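Local atomic coordinates of encapsidation protein (Bacillus phage phi29, PDB entry 5HD9), a protein that probably acts as the ATPase of the phage DNA packaging motor, using ATP hydrolysis to drive viral DNA into the capsid. Residues Gly26-Met31 / Ile151-Ala156; Tyr48-Lys53 / Phe114-Arg119; Pro54-Val59 / Ala92-Val97. One frame throughout, in Å; residues are numbered along the deposited sequence.

Contact 1 of 3, residues Gly26-Met31 / Ile151-Ala156; sequences GKSYAM and ICLSNA
Helix 26-31 runs roughly antiparallel to strand 151-153, with 149° between their N-to-C directions. The two axes stay 9.8 Å apart at closest approach. Ser28 lies nearest Leu153 in the backbone register, and Met31 lies nearest Ile151. No hydrogen bond crosses the gap; side chains fill it. Leu153 is the central side chain on the strand side. Leu153 CD1 sits 3.9 Å from Ser28 CA and also touches the carbonyl oxygen of Lys27. CG of Met31, modelled as selenomethionine, comes against the same methyl at 4.0 Å from Leu153 CD1. The Met31 chain then bends at chi2 (-54°), and Met31 SE meets Ile151 CD1 at 3.6 Å. Met31 and Ile151 cross there at about a right angle. Helix 7-11 adds Met9, which touches both Met31 and Ile151.

The first turn of the helix holds the end of a Walker A pattern (Gly26, Lys27, Ser28), probably a P-loop. Strand 149-153 lies between strand 16-19, which leads into that loop, and strand 109-115, the insertion that defines the ASCE fold. Lys27 leaves the backbone on the strand side, then bends at chi2 and chi3 so that NZ meets Arg23 O and Ser190 OG. Ser28 OG lies beside the backbone N (chi1 -66°) and brushes Leu153 CD1, while its hydrogen bond goes to Asp115 OD2. Beyond the strand, Ser154 OG accepts from Ala156 N at 2.9 Å, forming an ST turn. Asn155 ND2 reaches back to the Ala22 carbonyl.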
loop_
_atom_site.group_PDB
_atom_site.type_symbol
_atom_site.label_atom_id
_atom_site.label_comp_id
_atom_site.label_asym_id
_atom_site.label_seq_id
_atom_site.Cartn_x
_atom_site.Cartn_y
_atom_site.Cartn_z
ATOM N N GLY A 26 5.427 11.006 5.427
ATOM C CA GLY A 26 5.616 11.095 3.994
ATOM C C GLY A 26 5.291 9.837 3.233
ATOM O O GLY A 26 4.789 9.892 2.114
ATOM N N LYS A 27 5.589 8.702 3.850
ATOM C CA LYS A 27 5.456 7.410 3.204
ATOM C C LYS A 27 3.989 7.160 2.863
ATOM O O LYS A 27 3.649 6.847 1.721
ATOM C CB LYS A 27 6.011 6.301 4.108
ATOM C CG LYS A 27 7.542 6.197 4.146
ATOM C CD LYS A 27 8.270 7.502 4.508
ATOM C CE LYS A 27 8.018 7.950 5.944
ATOM N NZ LYS A 27 9.153 8.749 6.494
ATOM N N SER A 28 3.123 7.327 3.855
ATOM C CA SER A 28 1.691 7.129 3.667
ATOM C C SER A 28 1.122 8.183 2.730
ATOM O O SER A 28 0.303 7.886 1.857
ATOM C CB SER A 28 0.967 7.175 5.012
ATOM O OG SER A 28 1.345 6.077 5.823
ATOM N N TYR A 29 1.558 9.420 2.928
ATOM C CA TYR A 29 1.167 10.530 2.072
ATOM C C TYR A 29 1.560 10.271 0.620
ATOM O O TYR A 29 0.738 10.391 -0.288
ATOM C CB TYR A 29 1.818 11.820 2.569
ATOM C CG TYR A 29 1.475 13.045 1.754
ATOM C CD1 TYR A 29 2.192 13.368 0.611
ATOM C CD2 TYR A 29 0.447 13.891 2.141
ATOM C CE1 TYR A 29 1.884 14.490 -0.132
ATOM C CE2 TYR A 29 0.133 15.014 1.409
ATOM C CZ TYR A 29 0.854 15.310 0.274
ATOM O OH TYR A 29 0.537 16.434 -0.452
ATOM N N ALA A 30 2.825 9.924 0.414
ATOM C CA ALA A 30 3.349 9.665 -0.920
ATOM C C ALA A 30 2.546 8.582 -1.634
ATOM O O ALA A 30 2.337 8.648 -2.847
ATOM C CB ALA A 30 4.814 9.264 -0.841
HETATM N N MSE A 31 2.097 7.587 -0.876
HETATM C CA MSE A 31 1.406 6.444 -1.459
HETATM C C MSE A 31 -0.094 6.697 -1.598
HETATM O O MSE A 31 -0.851 5.801 -1.980
HETATM C CB MSE A 31 1.664 5.186 -0.626
HETATM C CG MSE A 31 3.090 4.644 -0.736
HETATM SE SE MSE A 31 3.658 4.336 -2.588
HETATM C CE MSE A 31 4.603 6.002 -2.929
ATOM N N ILE A 151 2.520 -2.328 -2.324
ATOM C CA ILE A 151 3.429 -1.615 -1.437
ATOM C C ILE A 151 2.881 -1.642 -0.016
ATOM O O ILE A 151 1.814 -1.095 0.263
ATOM C CB ILE A 151 3.646 -0.163 -1.902
ATOM C CG1 ILE A 151 4.205 -0.148 -3.329
ATOM C CG2 ILE A 151 4.611 0.557 -0.972
ATOM C CD1 ILE A 151 3.827 1.065 -4.121
ATOM N N CYS A 152 3.621 -2.299 0.872
ATOM C CA CYS A 152 3.224 -2.434 2.266
ATOM C C CYS A 152 4.027 -1.469 3.130
ATOM O O CYS A 152 5.250 -1.412 3.023
ATOM C CB CYS A 152 3.421 -3.875 2.738
ATOM S SG CYS A 152 2.561 -5.090 1.705
ATOM N N LEU A 153 3.330 -0.714 3.977
ATOM C CA LEU A 153 3.956 0.308 4.810
ATOM C C LEU A 153 3.795 0.010 6.297
ATOM O O LEU A 153 2.765 -0.512 6.729
ATOM C CB LEU A 153 3.356 1.683 4.515
ATOM C CG LEU A 153 3.155 2.094 3.056
ATOM C CD1 LEU A 153 2.320 3.361 3.004
ATOM C CD2 LEU A 153 4.488 2.302 2.358
ATOM N N SER A 154 4.808 0.366 7.079
ATOM C CA SER A 154 4.725 0.253 8.532
ATOM C C SER A 154 5.688 1.206 9.221
ATOM O O SER A 154 6.794 1.446 8.732
ATOM C CB SER A 154 5.014 -1.181 8.980
ATOM O OG SER A 154 5.015 -1.274 10.394
ATOM N N ASN A 155 5.259 1.746 10.358
ATOM C CA ASN A 155 6.132 2.543 11.205
ATOM C C ASN A 155 7.022 1.628 12.034
ATOM O O ASN A 155 8.026 2.059 12.600
ATOM C CB ASN A 155 5.322 3.466 12.121
ATOM C CG ASN A 155 4.351 4.352 11.359
ATOM O OD1 ASN A 155 3.159 4.382 11.663
ATOM N ND2 ASN A 155 4.857 5.084 10.371
ATOM N N ALA A 156 6.640 0.358 12.099
ATOM C CA ALA A 156 7.415 -0.640 12.819
ATOM C C ALA A 156 8.538 -1.163 11.944
ATOM O O ALA A 156 8.614 -0.864 10.752
ATOM C CB ALA A 156 6.528 -1.783 13.270
#

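Contact 2 of 3, residues Tyr48-Lys53 / Phe114-Arg119; sequences YVRRYK and FDEFIR
Water 2 is gripped by three bonds between residues 48-53 and 114-119. Water 2 accepts from Arg51 N at 2.9 Å and from Arg50 NE, and it donates to Asp115 O. It bridges the two parallel strands where they part. Just before that point Val49 and Phe114 form the bridge, and Asp115 N donates to Val49 O at 3.2 Å, nearly along the C=O axis. Val49 CG1 sits over one face of the Phe114 ring in a CH-pi contact, and Phe117 CB covers the opposite face.

Arg51 is held flat. Phe114 CZ lies over one face of its guanidinium and Arg119 CG over the other. At the edge, Arg51 NH2 donates to Phe117 O at 2.6 Å, although the donor stands above the carbonyl plane. The same NH2 forms a salt bridge with Glu130. Water 3 links Arg51 NH1 to Arg119 NH1, two like charges. Arg119 in turn lays a guanidinium face against Tyr52 CE2.

Arg50 bends at chi2 and chi3, bringing its guanidinium back to Asp115 O and the Glu116 carboxylate. Arg50 NH2 makes a salt bridge to Glu116 OE1 at 3.0 Å and a second to Glu55. Arg50 NH1 donates to Tyr48 OH at 3.1 Å. Water 1 joins that hydroxyl to Asp115 OD2.

Asp115 and Glu116 follow the hydrophobic run of strand 109-115, consistent with a Walker B motif. Glu116 would then occupy the position of the catalytic glutamate in ASCE ATPases. The Arg50 charge would favour the ionised form of Glu116, and more weakly of Asp115, and may hold Glu116 in place.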
loop_
_atom_site.group_PDB
_atom_site.type_symbol
_atom_site.label_atom_id
_atom_site.label_comp_id
_atom_site.label_asym_id
_atom_site.label_seq_id
_atom_site.Cartn_x
_atom_site.Cartn_y
_atom_site.Cartn_z
ATOM N N TYR A 48 -6.579 0.316 -1.507
ATOM C CA TYR A 48 -6.032 0.643 -0.199
ATOM C C TYR A 48 -6.462 -0.448 0.775
ATOM O O TYR A 48 -7.653 -0.621 1.043
ATOM C CB TYR A 48 -6.517 2.025 0.249
ATOM C CG TYR A 48 -5.992 2.500 1.587
ATOM C CD1 TYR A 48 -4.638 2.728 1.784
ATOM C CD2 TYR A 48 -6.859 2.753 2.642
ATOM C CE1 TYR A 48 -4.160 3.175 3.004
ATOM C CE2 TYR A 48 -6.392 3.199 3.860
ATOM C CZ TYR A 48 -5.045 3.411 4.036
ATOM O OH TYR A 48 -4.582 3.856 5.253
ATOM N N VAL A 49 -5.491 -1.199 1.278
ATOM C CA VAL A 49 -5.768 -2.320 2.163
ATOM C C VAL A 49 -5.369 -1.988 3.594
ATOM O O VAL A 49 -4.298 -1.435 3.848
ATOM C CB VAL A 49 -5.021 -3.593 1.710
ATOM C CG1 VAL A 49 -5.314 -4.765 2.646
ATOM C CG2 VAL A 49 -5.404 -3.949 0.281
ATOM N N ARG A 50 -6.265 -2.314 4.517
ATOM C CA ARG A 50 -5.956 -2.343 5.937
ATOM C C ARG A 50 -6.388 -3.711 6.447
ATOM O O ARG A 50 -7.247 -4.349 5.845
ATOM C CB ARG A 50 -6.666 -1.211 6.683
ATOM C CG ARG A 50 -6.283 0.187 6.198
ATOM C CD ARG A 50 -4.821 0.505 6.485
ATOM N NE ARG A 50 -4.554 0.550 7.922
ATOM C CZ ARG A 50 -4.587 1.654 8.665
ATOM N NH1 ARG A 50 -4.864 2.835 8.122
ATOM N NH2 ARG A 50 -4.339 1.576 9.964
ATOM N N ARG A 51 -5.784 -4.172 7.535
ATOM C CA ARG A 51 -6.030 -5.528 8.013
ATOM C C ARG A 51 -7.461 -5.713 8.503
ATOM O O ARG A 51 -8.152 -6.649 8.089
ATOM C CB ARG A 51 -5.051 -5.882 9.130
ATOM C CG ARG A 51 -5.290 -7.248 9.750
ATOM C CD ARG A 51 -4.143 -7.652 10.658
ATOM N NE ARG A 51 -2.932 -7.921 9.886
ATOM C CZ ARG A 51 -1.933 -7.061 9.702
ATOM N NH1 ARG A 51 -1.959 -5.851 10.249
ATOM N NH2 ARG A 51 -0.893 -7.420 8.965
ATOM N N TYR A 52 -7.900 -4.816 9.382
ATOM C CA TYR A 52 -9.207 -4.936 10.016
ATOM C C TYR A 52 -10.105 -3.735 9.723
ATOM O O TYR A 52 -9.629 -2.638 9.437
ATOM C CB TYR A 52 -9.040 -5.113 11.526
ATOM C CG TYR A 52 -8.340 -6.397 11.913
ATOM C CD1 TYR A 52 -8.833 -7.628 11.501
ATOM C CD2 TYR A 52 -7.200 -6.380 12.705
ATOM C CE1 TYR A 52 -8.201 -8.806 11.853
ATOM C CE2 TYR A 52 -6.561 -7.552 13.062
ATOM C CZ TYR A 52 -7.066 -8.763 12.634
ATOM O OH TYR A 52 -6.434 -9.934 12.987
ATOM N N LYS A 53 -11.411 -3.964 9.810
ATOM C CA LYS A 53 -12.416 -2.948 9.504
ATOM C C LYS A 53 -12.286 -1.634 10.289
ATOM O O LYS A 53 -12.462 -0.561 9.713
ATOM C CB LYS A 53 -13.814 -3.526 9.737
ATOM C CG LYS A 53 -14.184 -4.622 8.758
ATOM C CD LYS A 53 -15.618 -5.075 8.949
ATOM C CE LYS A 53 -16.231 -5.515 7.632
ATOM N NZ LYS A 53 -17.616 -6.049 7.788
ATOM N N PHE A 114 -0.900 -1.337 1.205
ATOM C CA PHE A 114 -1.271 -1.998 2.446
ATOM C C PHE A 114 -0.582 -1.276 3.594
ATOM O O PHE A 114 0.569 -1.560 3.912
ATOM C CB PHE A 114 -0.872 -3.478 2.392
ATOM C CG PHE A 114 -1.348 -4.302 3.563
ATOM C CD1 PHE A 114 -2.003 -3.727 4.645
ATOM C CD2 PHE A 114 -1.132 -5.668 3.574
ATOM C CE1 PHE A 114 -2.428 -4.502 5.712
ATOM C CE2 PHE A 114 -1.555 -6.448 4.639
ATOM C CZ PHE A 114 -2.203 -5.864 5.708
ATOM N N ASP A 115 -1.290 -0.340 4.215
ATOM C CA ASP A 115 -0.693 0.475 5.262
ATOM C C ASP A 115 -0.767 -0.233 6.613
ATOM O O ASP A 115 -1.723 -0.963 6.892
ATOM C CB ASP A 115 -1.379 1.839 5.333
ATOM C CG ASP A 115 -0.540 2.881 6.055
ATOM O OD1 ASP A 115 0.602 2.570 6.454
ATOM O OD2 ASP A 115 -1.019 4.023 6.211
ATOM N N GLU A 116 0.257 -0.009 7.434
ATOM C CA GLU A 116 0.365 -0.608 8.762
ATOM C C GLU A 116 0.245 -2.133 8.718
ATOM O O GLU A 116 -0.553 -2.720 9.449
ATOM C CB GLU A 116 -0.697 -0.016 9.689
ATOM C CG GLU A 116 -0.665 1.507 9.743
ATOM C CD GLU A 116 -1.485 2.088 10.879
ATOM O OE1 GLU A 116 -1.927 1.322 11.762
ATOM O OE2 GLU A 116 -1.688 3.321 10.887
ATOM N N PHE A 117 1.060 -2.766 7.879
ATOM C CA PHE A 117 0.949 -4.206 7.631
ATOM C C PHE A 117 1.577 -5.066 8.726
ATOM O O PHE A 117 1.390 -6.283 8.748
ATOM C CB PHE A 117 1.586 -4.560 6.285
ATOM C CG PHE A 117 3.090 -4.674 6.330
ATOM C CD1 PHE A 117 3.889 -3.547 6.228
ATOM C CD2 PHE A 117 3.702 -5.912 6.460
ATOM C CE1 PHE A 117 5.267 -3.650 6.265
ATOM C CE2 PHE A 117 5.083 -6.022 6.495
ATOM C CZ PHE A 117 5.865 -4.888 6.396
ATOM N N ILE A 118 2.332 -4.441 9.623
ATOM C CA ILE A 118 2.896 -5.147 10.769
ATOM C C ILE A 118 2.000 -4.922 11.981
ATOM O O ILE A 118 1.710 -3.776 12.331
ATOM C CB ILE A 118 4.332 -4.670 11.086
ATOM C CG1 ILE A 118 5.269 -4.980 9.916
ATOM C CG2 ILE A 118 4.850 -5.333 12.362
ATOM C CD1 ILE A 118 6.647 -4.353 10.045
ATOM N N ARG A 119 1.551 -6.005 12.611
ATOM C CA ARG A 119 0.752 -5.880 13.822
ATOM C C ARG A 119 1.638 -5.234 14.875
ATOM O O ARG A 119 2.493 -5.885 15.476
ATOM C CB ARG A 119 0.213 -7.231 14.284
ATOM C CG ARG A 119 -1.027 -7.687 13.535
ATOM C CD ARG A 119 -2.221 -6.757 13.760
ATOM N NE ARG A 119 -2.743 -6.827 15.120
ATOM C CZ ARG A 119 -3.661 -5.999 15.610
ATOM N NH1 ARG A 119 -4.154 -5.023 14.860
ATOM N NH2 ARG A 119 -4.082 -6.143 16.859
HETATM O O HOH W 1 -2.326 5.589 4.775
HETATM O O HOH W 2 -3.673 -2.365 8.449
HETATM O O HOH W 3 -3.720 -4.120 12.076
#

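Contact 3 of 3, residues Pro54-Val59 / Ala92-Val97; sequences PELAKV and AIPLSV
Leu56 carries this apolar contact with its two methyls. Leu56 CD1 lies against the chain between Ile93 and Pro94, 3.7 Å from Pro94 N. The same Leu56 CD1 also meets the proline ring at Pro94 CG, 3.9 Å away. Leu56 CD2 touches Ala92 CB at 3.9 Å. A second touch on the same Ala92 CB comes from Val59 CG2 at 3.8 Å. The alanine methyl thus meets both Leu56 and Val59. No hydrogen bond joins the two segments, and the buried surface is modest at 158 Å².

The torsions explain the reach. Leu56 CG lies anti to the carbonyl carbon (chi1 -70°), and chi2 is extended (163°), which spreads the methyls over the strand. Val59 puts CG2 anti to the backbone N, and leaves CG1 in the crowded position between N and the carbonyl carbon (chi1 70°).

A type I beta turn from Leu56 to Val59 brings these two residues to the same strand. Val59 N closes it onto Leu56 O at 3.2 Å. Overlapping it, Ala57 N bonds to Pro54 O. Glu55 OE2 accepts from Tyr52 N, which ties the loop to the residues just after strand 45-50. Further out, Phe82 touches both Val59 and Ala92, and Leu56 also rests on Tyr48 and Arg50.

The loop that leaves strand 45-50 thereby folds over the parallel neighbour 87-94, where an antiparallel extension of strands 75-78 and 81-84 continues the ASCE core sheet.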
loop_
_atom_site.group_PDB
_atom_site.type_symbol
_atom_site.label_atom_id
_atom_site.label_comp_id
_atom_site.label_asym_id
_atom_site.label_seq_id
_atom_site.Cartn_x
_atom_site.Cartn_y
_atom_site.Cartn_z
ATOM N N PRO A 54 -12.010 -1.702 11.604
ATOM C CA PRO A 54 -11.923 -0.435 12.342
ATOM C C PRO A 54 -10.823 0.494 11.842
ATOM O O PRO A 54 -10.897 1.704 12.058
ATOM C CB PRO A 54 -11.635 -0.889 13.779
ATOM C CG PRO A 54 -11.063 -2.253 13.631
ATOM C CD PRO A 54 -11.825 -2.851 12.504
ATOM N N GLU A 55 -9.821 -0.067 11.176
ATOM C CA GLU A 55 -8.727 0.727 10.634
ATOM C C GLU A 55 -9.204 1.584 9.463
ATOM O O GLU A 55 -8.501 2.496 9.022
ATOM C CB GLU A 55 -7.579 -0.185 10.201
ATOM C CG GLU A 55 -7.097 -1.108 11.308
ATOM C CD GLU A 55 -5.842 -1.865 10.933
ATOM O OE1 GLU A 55 -4.785 -1.222 10.758
ATOM O OE2 GLU A 55 -5.912 -3.105 10.815
ATOM N N LEU A 56 -10.406 1.286 8.973
ATOM C CA LEU A 56 -11.022 2.039 7.885
ATOM C C LEU A 56 -12.251 2.813 8.368
ATOM O O LEU A 56 -13.071 3.252 7.564
ATOM C CB LEU A 56 -11.414 1.093 6.746
ATOM C CG LEU A 56 -10.243 0.494 5.960
ATOM C CD1 LEU A 56 -10.697 -0.715 5.162
ATOM C CD2 LEU A 56 -9.627 1.538 5.049
ATOM N N ALA A 57 -12.369 2.987 9.682
ATOM C CA ALA A 57 -13.523 3.665 10.266
ATOM C C ALA A 57 -13.656 5.105 9.772
ATOM O O ALA A 57 -14.765 5.631 9.670
ATOM C CB ALA A 57 -13.432 3.642 11.786
ATOM N N LYS A 58 -12.524 5.731 9.464
ATOM C CA LYS A 58 -12.495 7.133 9.053
ATOM C C LYS A 58 -12.030 7.276 7.605
ATOM O O LYS A 58 -11.457 8.295 7.220
ATOM C CB LYS A 58 -11.584 7.942 9.987
ATOM C CG LYS A 58 -12.121 8.063 11.407
ATOM C CD LYS A 58 -11.367 9.108 12.227
ATOM C CE LYS A 58 -10.054 8.569 12.781
ATOM N NZ LYS A 58 -9.451 9.496 13.784
ATOM N N VAL A 59 -12.290 6.253 6.799
ATOM C CA VAL A 59 -11.821 6.241 5.418
ATOM C C VAL A 59 -12.467 7.361 4.599
ATOM O O VAL A 59 -11.992 7.701 3.520
ATOM C CB VAL A 59 -12.096 4.875 4.741
ATOM C CG1 VAL A 59 -13.590 4.671 4.501
ATOM C CG2 VAL A 59 -11.314 4.752 3.439
ATOM N N ALA A 92 -11.230 0.739 -0.878
ATOM C CA ALA A 92 -10.665 0.447 0.434
ATOM C C ALA A 92 -11.160 -0.928 0.866
ATOM O O ALA A 92 -12.367 -1.161 0.922
ATOM C CB ALA A 92 -11.059 1.509 1.447
ATOM N N ILE A 93 -10.234 -1.836 1.160
ATOM C CA ILE A 93 -10.588 -3.218 1.477
ATOM C C ILE A 93 -10.010 -3.659 2.817
ATOM O O ILE A 93 -8.799 -3.586 3.020
ATOM C CB ILE A 93 -10.101 -4.179 0.366
ATOM C CG1 ILE A 93 -10.906 -3.923 -0.910
ATOM C CG2 ILE A 93 -10.229 -5.641 0.813
ATOM C CD1 ILE A 93 -10.593 -4.847 -2.064
ATOM N N PRO A 94 -10.874 -4.128 3.737
ATOM C CA PRO A 94 -10.335 -4.783 4.927
ATOM C C PRO A 94 -9.909 -6.200 4.571
ATOM O O PRO A 94 -10.743 -6.970 4.098
ATOM C CB PRO A 94 -11.513 -4.782 5.914
ATOM C CG PRO A 94 -12.652 -4.052 5.212
ATOM C CD PRO A 94 -12.347 -4.117 3.756
ATOM N N LEU A 95 -8.639 -6.534 4.774
ATOM C CA LEU A 95 -8.129 -7.843 4.378
ATOM C C LEU A 95 -8.894 -8.967 5.076
ATOM O O LEU A 95 -9.002 -10.074 4.551
ATOM C CB LEU A 95 -6.632 -7.945 4.686
ATOM C CG LEU A 95 -5.878 -9.152 4.115
ATOM C CD1 LEU A 95 -6.051 -9.273 2.608
ATOM C CD2 LEU A 95 -4.403 -9.045 4.465
ATOM N N SER A 96 -9.443 -8.668 6.250
ATOM C CA SER A 96 -10.197 -9.651 7.023
ATOM C C SER A 96 -11.441 -10.164 6.290
ATOM O O SER A 96 -11.889 -11.282 6.539
ATOM C CB SER A 96 -10.611 -9.054 8.371
ATOM O OG SER A 96 -11.421 -7.903 8.199
ATOM N N VAL A 97 -11.999 -9.345 5.397
ATOM C CA VAL A 97 -13.217 -9.716 4.671
ATOM C C VAL A 97 -13.017 -9.718 3.157
ATOM O O VAL A 97 -13.955 -9.460 2.401
ATOM C CB VAL A 97 -14.387 -8.764 5.010
ATOM C CG1 VAL A 97 -14.744 -8.866 6.490
ATOM C CG2 VAL A 97 -14.049 -7.322 4.598
#

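All three contacts are buried and reach the same sheet. Contacts 1 and 2 share its middle, where strands 149-153 and 109-115 are neighbours, joined by probable hydrogen bonds of Ile151 and Leu153 with Phe114. Contacts 2 and 3 meet at strands 45-50 and 87-94, and Arg50 CG also packs on Leu56 CD2. Contact 3 lies furthest from the chain centre, about 13 Å between centres. Contact 1 is apolar across its gap, with Lys27 and Ser28 of the probable P-loop at its edge, their polar ends bonded outside it. Contact 2 is rich in charge and bound water, as suits a likely Walker B end. Contact 3 is purely apolar across its segments and does not touch contact 1.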